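Local coordinates for histidine acid phosphatase (Bifidobacterium longum subsp. infantis, PDB 6RXD), which probably removes phosphate groups from inositol polyphosphates such as phytate, and from 2,3-bisphosphoglycerate, as a histidine acid phosphatase of the MINPP1 subfamily, at residues G33-H45 against L374-V386. Residues are numbered along the deposited sequence; the frame is centred on the assembly and turned at random.
Sequences GYGPIYTESMARH and LLDDFLNTIDARV
Glu40 and Phe378 form the tight, buried heart of this contact, where strand 34-44 of the central sheet meets segment 374-386 of helix 372-386, roughly antiparallel to it, the segment axes at 143°. The carboxylate lies stacked over one face of the phenyl ring, the planes 17° apart, with CD of Glu40 3.6 Å from CD1 of Phe378. Its OE2 comes within 2.6 Å of the main-chain O of Phe378, which suggests that the acid carries a proton and donates it, although OE1 also forms a salt bridge to Arg396 on the next strand. Beyond the ring, CB of Met42 sits in plane at the phenyl edge, and CE of Met42 packs 3.8 Å from CD2 of Leu374; helix 400-410 closes this apolar end.

One turn along the helix, Tyr38 takes over. With CG trans to the main-chain N (chi1 -176°), the ring reaches out so that Thr381 O lies over one face, near the rim, and CG1 of Ile382 packs against CD2. OH of Tyr38 shares a short hydrogen bond, 2.7 Å, with OG1 of Thr381, and another with Thr394. A phenylalanine here would probably leave the hydroxyls of Thr381 and Thr394 without this partner.

Towards Val386 the contact loosens and its residues are partly exposed. There NE of Arg385 donates to the carbonyl O of Ile37 at 2.9 Å, in the carbonyl plane, while NH1 bonds Gly389 O and a water links NH2 to Pro36 O. Ile37 belongs to a classic beta bulge opposite Val450, and its CD1 meets CG2 of Val386 on the helix. Polar groups thus tie the middle and the Val386 end of the helix, apolar packing the Leu374 end; the short O-to-O approach would favour a protonated Glu40, although Arg396 would pull the other way.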
ATOM      1  N   GLY A  33      -2.077  14.789  33.240  1.00 22.06           N
ATOM      2  CA  GLY A  33      -0.839  14.347  33.858  1.00 22.21           C
ATOM      3  C   GLY A  33       0.087  13.597  32.920  1.00 23.29           C
ATOM      4  O   GLY A  33       1.246  13.342  33.259  1.00 19.35           O
ATOM      5  N   TYR A  34      -0.420  13.234  31.745  1.00 17.13           N
ATOM      6  CA  TYR A  34       0.379  12.479  30.774  1.00 13.96           C
ATOM      7  C   TYR A  34       0.957  13.386  29.688  1.00 19.75           C
ATOM      8  O   TYR A  34       0.250  14.225  29.133  1.00 19.78           O
ATOM      9  CB  TYR A  34      -0.463  11.342  30.160  1.00 14.44           C
ATOM     10  CG  TYR A  34      -0.759  10.226  31.146  1.00 13.37           C
ATOM     11  CD1 TYR A  34      -0.077   9.018  31.076  1.00 12.44           C
ATOM     12  CD2 TYR A  34      -1.703  10.394  32.158  1.00 15.40           C
ATOM     13  CE1 TYR A  34      -0.333   7.987  31.978  1.00 13.36           C
ATOM     14  CE2 TYR A  34      -1.965   9.364  33.071  1.00 15.51           C
ATOM     15  CZ  TYR A  34      -1.268   8.177  32.979  1.00 18.33           C
ATOM     16  OH  TYR A  34      -1.516   7.157  33.881  1.00 17.45           O
ATOM     17  N   GLY A  35       2.247  13.212  29.401  1.00 17.82           N
ATOM     18  CA  GLY A  35       2.934  13.984  28.378  1.00 19.94           C
ATOM     19  C   GLY A  35       3.613  13.060  27.380  1.00 16.99           C
ATOM     20  O   GLY A  35       3.879  11.894  27.689  1.00 14.68           O
ATOM     21  N   PRO A  36       3.902  13.574  26.178  1.00 17.53           N
ATOM     22  CA  PRO A  36       4.423  12.738  25.090  1.00 17.24           C
ATOM     23  C   PRO A  36       5.846  12.240  25.348  1.00 18.94           C
ATOM     24  O   PRO A  36       6.688  13.018  25.808  1.00 17.43           O
ATOM     25  CB  PRO A  36       4.426  13.697  23.896  1.00 15.96           C
ATOM     26  CG  PRO A  36       4.561  15.069  24.514  1.00 18.65           C
ATOM     27  CD  PRO A  36       3.741  14.985  25.771  1.00 20.09           C
ATOM     28  N   ILE A  37       6.115  10.965  25.058  1.00 12.84           N
ATOM     29  CA  ILE A  37       7.487  10.443  25.133  1.00 14.45           C
ATOM     30  C   ILE A  37       7.980   9.750  23.851  1.00 14.76           C
ATOM     31  O   ILE A  37       9.179   9.557  23.676  1.00 15.85           O
ATOM     32  CB  ILE A  37       7.688   9.469  26.306  1.00 16.62           C
ATOM     33  CG1 ILE A  37       6.723   8.284  26.199  1.00 15.44           C
ATOM     34  CG2 ILE A  37       7.513  10.190  27.646  1.00 21.01           C
ATOM     35  CD1 ILE A  37       7.139   7.091  27.064  1.00 19.19           C
ATOM     36  N   TYR A  38       7.070   9.357  22.961  1.00 14.69           N
ATOM     37  CA  TYR A  38       7.486   8.595  21.789  1.00 14.06           C
ATOM     38  C   TYR A  38       6.406   8.631  20.723  1.00 17.35           C
ATOM     39  O   TYR A  38       5.222   8.749  21.038  1.00 14.48           O
ATOM     40  CB  TYR A  38       7.787   7.139  22.202  1.00 12.15           C
ATOM     41  CG  TYR A  38       8.318   6.265  21.084  1.00 14.26           C
ATOM     42  CD1 TYR A  38       9.618   6.428  20.598  1.00 17.08           C
ATOM     43  CD2 TYR A  38       7.526   5.264  20.524  1.00 13.18           C
ATOM     44  CE1 TYR A  38      10.105   5.625  19.562  1.00 15.25           C
ATOM     45  CE2 TYR A  38       8.004   4.459  19.503  1.00 17.27           C
ATOM     46  CZ  TYR A  38       9.279   4.644  19.022  1.00 14.84           C
ATOM     47  OH  TYR A  38       9.729   3.831  17.994  1.00 18.72           O
ATOM     48  N   THR A  39       6.808   8.537  19.461  1.00 12.34           N
ATOM     49  CA  THR A  39       5.832   8.274  18.406  1.00 13.03           C
ATOM     50  C   THR A  39       6.449   7.370  17.351  1.00 12.80           C
ATOM     51  O   THR A  39       7.667   7.299  17.237  1.00 14.91           O
ATOM     52  CB  THR A  39       5.310   9.575  17.771  1.00 13.78           C
ATOM     53  OG1 THR A  39       4.210   9.275  16.895  1.00 15.41           O
ATOM     54  CG2 THR A  39       6.415  10.295  16.986  1.00 13.67           C
ATOM     55  N   GLU A  40       5.628   6.657  16.584  1.00 11.54           N
ATOM     56  CA  GLU A  40       6.196   5.791  15.553  1.00 10.70           C
ATOM     57  C   GLU A  40       5.190   5.507  14.460  1.00 13.34           C
ATOM     58  O   GLU A  40       3.996   5.721  14.631  1.00 12.69           O
ATOM     59  CB  GLU A  40       6.691   4.476  16.149  1.00 12.52           C
ATOM     60  CG  GLU A  40       5.601   3.658  16.798  1.00 13.82           C
ATOM     61  CD  GLU A  40       6.104   2.330  17.284  1.00 14.65           C
ATOM     62  OE1 GLU A  40       7.008   1.753  16.642  1.00 14.51           O
ATOM     63  OE2 GLU A  40       5.604   1.862  18.329  1.00 15.87           O
ATOM     64  N   SER A  41       5.691   5.017  13.334  1.00 11.22           N
ATOM     65  CA  SER A  41       4.838   4.838  12.169  1.00 13.00           C
ATOM     66  C   SER A  41       5.329   3.721  11.277  1.00 12.95           C
ATOM     67  O   SER A  41       6.501   3.332  11.318  1.00 14.63           O
ATOM     68  CB  SER A  41       4.819   6.128  11.353  1.00 15.73           C
ATOM     69  OG  SER A  41       6.066   6.296  10.709  1.00 20.01           O
ATOM     70  N   MET A  42       4.426   3.195  10.460  1.00  9.96           N
ATOM     71  CA  MET A  42       4.852   2.474   9.270  1.00 13.17           C
ATOM     72  C   MET A  42       3.905   2.907   8.170  1.00 12.62           C
ATOM     73  O   MET A  42       2.682   2.902   8.349  1.00 12.36           O
ATOM     74  CB  MET A  42       4.802   0.953   9.469  1.00 14.09           C
ATOM     75  CG  MET A  42       5.343   0.151   8.271  1.00 11.17           C
ATOM     76  SD  MET A  42       4.144  -0.095   6.925  1.00 15.54           S
ATOM     77  CE  MET A  42       2.965  -1.211   7.706  1.00 15.10           C
ATOM     78  N   ALA A  43       4.472   3.290   7.035  1.00 12.22           N
ATOM     79  CA  ALA A  43       3.690   3.757   5.901  1.00 11.28           C
ATOM     80  C   ALA A  43       4.094   3.031   4.639  1.00 13.30           C
ATOM     81  O   ALA A  43       5.279   2.775   4.404  1.00 14.55           O
ATOM     82  CB  ALA A  43       3.882   5.268   5.705  1.00 11.75           C
ATOM     83  N   ARG A  44       3.095   2.696   3.828  1.00 12.58           N
ATOM     84  CA  ARG A  44       3.325   2.216   2.477  1.00 10.44           C
ATOM     85  C   ARG A  44       3.872   3.360   1.631  1.00 12.49           C
ATOM     86  O   ARG A  44       3.616   4.529   1.912  1.00 14.79           O
ATOM     87  CB  ARG A  44       1.990   1.730   1.905  1.00 11.26           C
ATOM     88  CG  ARG A  44       2.068   1.170   0.493  1.00 13.37           C
ATOM     89  CD  ARG A  44       0.690   0.877  -0.063  1.00 13.72           C
ATOM     90  NE  ARG A  44       0.806   0.304  -1.398  1.00 13.68           N
ATOM     91  CZ  ARG A  44      -0.210   0.159  -2.236  1.00 12.36           C
ATOM     92  NH1 ARG A  44      -1.431   0.575  -1.888  1.00 12.75           N
ATOM     93  NH2 ARG A  44       0.004  -0.374  -3.430  1.00 14.77           N
ATOM     94  N   HIS A  45       4.645   3.027   0.606  1.00 12.87           N
ATOM     95  CA  HIS A  45       5.127   4.042  -0.334  1.00 14.26           C
ATOM     96  C   HIS A  45       3.942   4.770  -0.972  1.00 13.92           C
ATOM     97  O   HIS A  45       2.806   4.289  -0.951  1.00 13.12           O
ATOM     98  CB  HIS A  45       5.963   3.366  -1.421  1.00 14.10           C
ATOM     99  CG  HIS A  45       5.177   2.395  -2.246  1.00 18.21           C
ATOM    100  ND1 HIS A  45       4.298   2.794  -3.230  1.00 18.59           N
ATOM    101  CD2 HIS A  45       5.112   1.043  -2.205  1.00 22.92           C
ATOM    102  CE1 HIS A  45       3.727   1.728  -3.765  1.00 23.81           C
ATOM    103  NE2 HIS A  45       4.206   0.653  -3.161  1.00 22.96           N
ATOM    104  N   LEU A 374       7.157  -7.020  12.716  1.00 14.17           N
ATOM    105  CA  LEU A 374       6.880  -5.585  12.714  1.00 14.79           C
ATOM    106  C   LEU A 374       6.107  -5.186  13.966  1.00 11.35           C
ATOM    107  O   LEU A 374       6.421  -4.178  14.616  1.00 13.30           O
ATOM    108  CB  LEU A 374       6.101  -5.180  11.463  1.00 12.11           C
ATOM    109  CG  LEU A 374       5.736  -3.692  11.391  1.00 11.63           C
ATOM    110  CD1 LEU A 374       6.981  -2.810  11.466  1.00 12.58           C
ATOM    111  CD2 LEU A 374       4.961  -3.428  10.104  1.00 13.20           C
ATOM    112  N   LEU A 375       5.100  -5.978  14.317  1.00 12.04           N
ATOM    113  CA  LEU A 375       4.361  -5.747  15.557  1.00 13.13           C
ATOM    114  C   LEU A 375       5.302  -5.865  16.760  1.00 16.43           C
ATOM    115  O   LEU A 375       5.242  -5.046  17.676  1.00 14.79           O
ATOM    116  CB  LEU A 375       3.184  -6.719  15.682  1.00 12.09           C
ATOM    117  CG  LEU A 375       2.357  -6.599  16.968  1.00 13.83           C
ATOM    118  CD1 LEU A 375       1.912  -5.154  17.204  1.00 18.24           C
ATOM    119  CD2 LEU A 375       1.150  -7.524  16.871  1.00 17.75           C
ATOM    120  N   ASP A 376       6.186  -6.861  16.745  1.00 13.26           N
ATOM    121  CA  ASP A 376       7.214  -6.965  17.783  1.00 14.04           C
ATOM    122  C   ASP A 376       8.024  -5.676  17.869  1.00 15.27           C
ATOM    123  O   ASP A 376       8.289  -5.178  18.961  1.00 15.46           O
ATOM    124  CB  ASP A 376       8.181  -8.130  17.510  1.00 15.69           C
ATOM    125  CG  ASP A 376       7.566  -9.495  17.779  1.00 26.38           C
ATOM    126  OD1 ASP A 376       6.479  -9.571  18.393  1.00 27.40           O
ATOM    127  OD2 ASP A 376       8.199 -10.501  17.383  1.00 27.58           O
ATOM    128  N   ASP A 377       8.426  -5.130  16.727  1.00 13.20           N
ATOM    129  CA  ASP A 377       9.262  -3.933  16.747  1.00 14.38           C
ATOM    130  C   ASP A 377       8.483  -2.688  17.167  1.00 16.14           C
ATOM    131  O   ASP A 377       9.049  -1.773  17.777  1.00 16.62           O
ATOM    132  CB  ASP A 377       9.920  -3.680  15.388  1.00 16.07           C
ATOM    133  CG  ASP A 377      11.166  -2.830  15.509  1.00 21.27           C
ATOM    134  OD1 ASP A 377      12.088  -3.250  16.239  1.00 24.73           O
ATOM    135  OD2 ASP A 377      11.219  -1.733  14.910  1.00 17.63           O
ATOM    136  N   PHE A 378       7.195  -2.651  16.836  1.00 13.47           N
ATOM    137  CA  PHE A 378       6.339  -1.541  17.272  1.00 10.99           C
ATOM    138  C   PHE A 378       6.350  -1.463  18.794  1.00 17.41           C
ATOM    139  O   PHE A 378       6.384  -0.377  19.373  1.00 17.62           O
ATOM    140  CB  PHE A 378       4.902  -1.686  16.743  1.00 11.33           C
ATOM    141  CG  PHE A 378       4.582  -0.778  15.580  1.00 12.03           C
ATOM    142  CD1 PHE A 378       3.634   0.238  15.715  1.00 13.33           C
ATOM    143  CD2 PHE A 378       5.232  -0.927  14.363  1.00 12.40           C
ATOM    144  CE1 PHE A 378       3.327   1.084  14.651  1.00 13.96           C
ATOM    145  CE2 PHE A 378       4.933  -0.083  13.283  1.00 14.30           C
ATOM    146  CZ  PHE A 378       3.981   0.922  13.434  1.00 13.50           C
ATOM    147  N   LEU A 379       6.351  -2.616  19.448  1.00 12.65           N
ATOM    148  CA  LEU A 379       6.346  -2.641  20.908  1.00 12.24           C
ATOM    149  C   LEU A 379       7.757  -2.472  21.459  1.00 13.00           C
ATOM    150  O   LEU A 379       7.973  -1.755  22.440  1.00 16.48           O
ATOM    151  CB  LEU A 379       5.716  -3.943  21.415  1.00 13.86           C
ATOM    152  CG  LEU A 379       4.223  -4.056  21.082  1.00 17.91           C
ATOM    153  CD1 LEU A 379       3.737  -5.494  21.211  1.00 19.86           C
ATOM    154  CD2 LEU A 379       3.381  -3.123  21.959  1.00 13.92           C
ATOM    155  N   ASN A 380       8.723  -3.124  20.818  1.00 13.28           N
ATOM    156  CA  ASN A 380      10.103  -3.093  21.307  1.00 13.58           C
ATOM    157  C   ASN A 380      10.731  -1.703  21.281  1.00 17.10           C
ATOM    158  O   ASN A 380      11.531  -1.368  22.152  1.00 18.01           O
ATOM    159  CB  ASN A 380      10.984  -4.067  20.522  1.00 16.18           C
ATOM    160  CG  ASN A 380      10.748  -5.515  20.906  1.00 21.09           C
ATOM    161  OD1 ASN A 380      10.216  -5.806  21.975  1.00 23.97           O
ATOM    162  ND2 ASN A 380      11.150  -6.436  20.030  1.00 23.26           N
ATOM    163  N   THR A 381      10.402  -0.907  20.270  1.00 14.74           N
ATOM    164  CA  THR A 381      10.957   0.441  20.190  1.00 15.73           C
ATOM    165  C   THR A 381      10.326   1.364  21.233  1.00 13.80           C
ATOM    166  O   THR A 381      10.955   2.333  21.670  1.00 16.04           O
ATOM    167  CB  THR A 381      10.852   1.066  18.771  1.00 14.23           C
ATOM    168  OG1 THR A 381       9.483   1.141  18.376  1.00 16.35           O
ATOM    169  CG2 THR A 381      11.640   0.262  17.744  1.00 13.47           C
ATOM    170  N   ILE A 382       9.090   1.072  21.635  1.00 13.57           N
ATOM    171  CA  ILE A 382       8.495   1.797  22.750  1.00 12.73           C
ATOM    172  C   ILE A 382       9.281   1.455  24.015  1.00 16.87           C
ATOM    173  O   ILE A 382       9.691   2.350  24.754  1.00 15.63           O
ATOM    174  CB  ILE A 382       7.006   1.460  22.944  1.00 14.90           C
ATOM    175  CG1 ILE A 382       6.195   1.953  21.751  1.00 12.98           C
ATOM    176  CG2 ILE A 382       6.470   2.108  24.225  1.00 16.76           C
ATOM    177  CD1 ILE A 382       4.734   1.442  21.756  1.00 15.55           C
ATOM    178  N   ASP A 383       9.502   0.163  24.261  1.00 17.88           N
ATOM    179  CA  ASP A 383      10.288  -0.251  25.423  1.00 17.29           C
ATOM    180  C   ASP A 383      11.664   0.420  25.449  1.00 14.92           C
ATOM    181  O   ASP A 383      12.115   0.879  26.503  1.00 18.57           O
ATOM    182  CB  ASP A 383      10.468  -1.771  25.461  1.00 18.49           C
ATOM    183  CG  ASP A 383       9.213  -2.506  25.868  1.00 26.86           C
ATOM    184  OD1 ASP A 383       8.350  -1.922  26.561  1.00 25.94           O
ATOM    185  OD2 ASP A 383       9.098  -3.696  25.494  1.00 27.31           O
ATOM    186  N   ALA A 384      12.339   0.482  24.303  1.00 17.25           N
ATOM    187  CA  ALA A 384      13.674   1.095  24.258  1.00 17.17           C
ATOM    188  C   ALA A 384      13.652   2.535  24.769  1.00 18.40           C
ATOM    189  O   ALA A 384      14.559   2.971  25.478  1.00 18.99           O
ATOM    190  CB  ALA A 384      14.245   1.049  22.848  1.00 16.97           C
ATOM    191  N   ARG A 385      12.601   3.264  24.410  1.00 17.70           N
ATOM    192  CA  ARG A 385      12.442   4.659  24.816  1.00 16.26           C
ATOM    193  C   ARG A 385      12.064   4.761  26.293  1.00 14.78           C
ATOM    194  O   ARG A 385      12.686   5.510  27.060  1.00 17.18           O
ATOM    195  CB  ARG A 385      11.375   5.334  23.940  1.00 16.47           C
ATOM    196  CG  ARG A 385      11.003   6.756  24.349  1.00 14.89           C
ATOM    197  CD  ARG A 385      12.219   7.685  24.453  1.00 19.11           C
ATOM    198  NE  ARG A 385      11.813   9.051  24.774  1.00 19.30           N
ATOM    199  CZ  ARG A 385      12.651  10.006  25.162  1.00 24.50           C
ATOM    200  NH1 ARG A 385      13.945   9.734  25.291  1.00 25.19           N
ATOM    201  NH2 ARG A 385      12.197  11.226  25.429  1.00 24.71           N
ATOM    202  N   VAL A 386      11.042   4.005  26.685  1.00 16.34           N
ATOM    203  CA  VAL A 386      10.594   3.958  28.080  1.00 16.75           C
ATOM    204  C   VAL A 386      11.761   3.581  28.986  1.00 23.13           C
ATOM    205  O   VAL A 386      11.909   4.122  30.090  1.00 19.71           O
ATOM    206  CB  VAL A 386       9.432   2.956  28.249  1.00 18.02           C
ATOM    207  CG1 VAL A 386       9.108   2.733  29.733  1.00 20.16           C
ATOM    208  CG2 VAL A 386       8.199   3.450  27.492  1.00 18.22           C
TER
HETATM  209  O   HOH W   1       9.669  13.028  25.959  1.00 28.22           O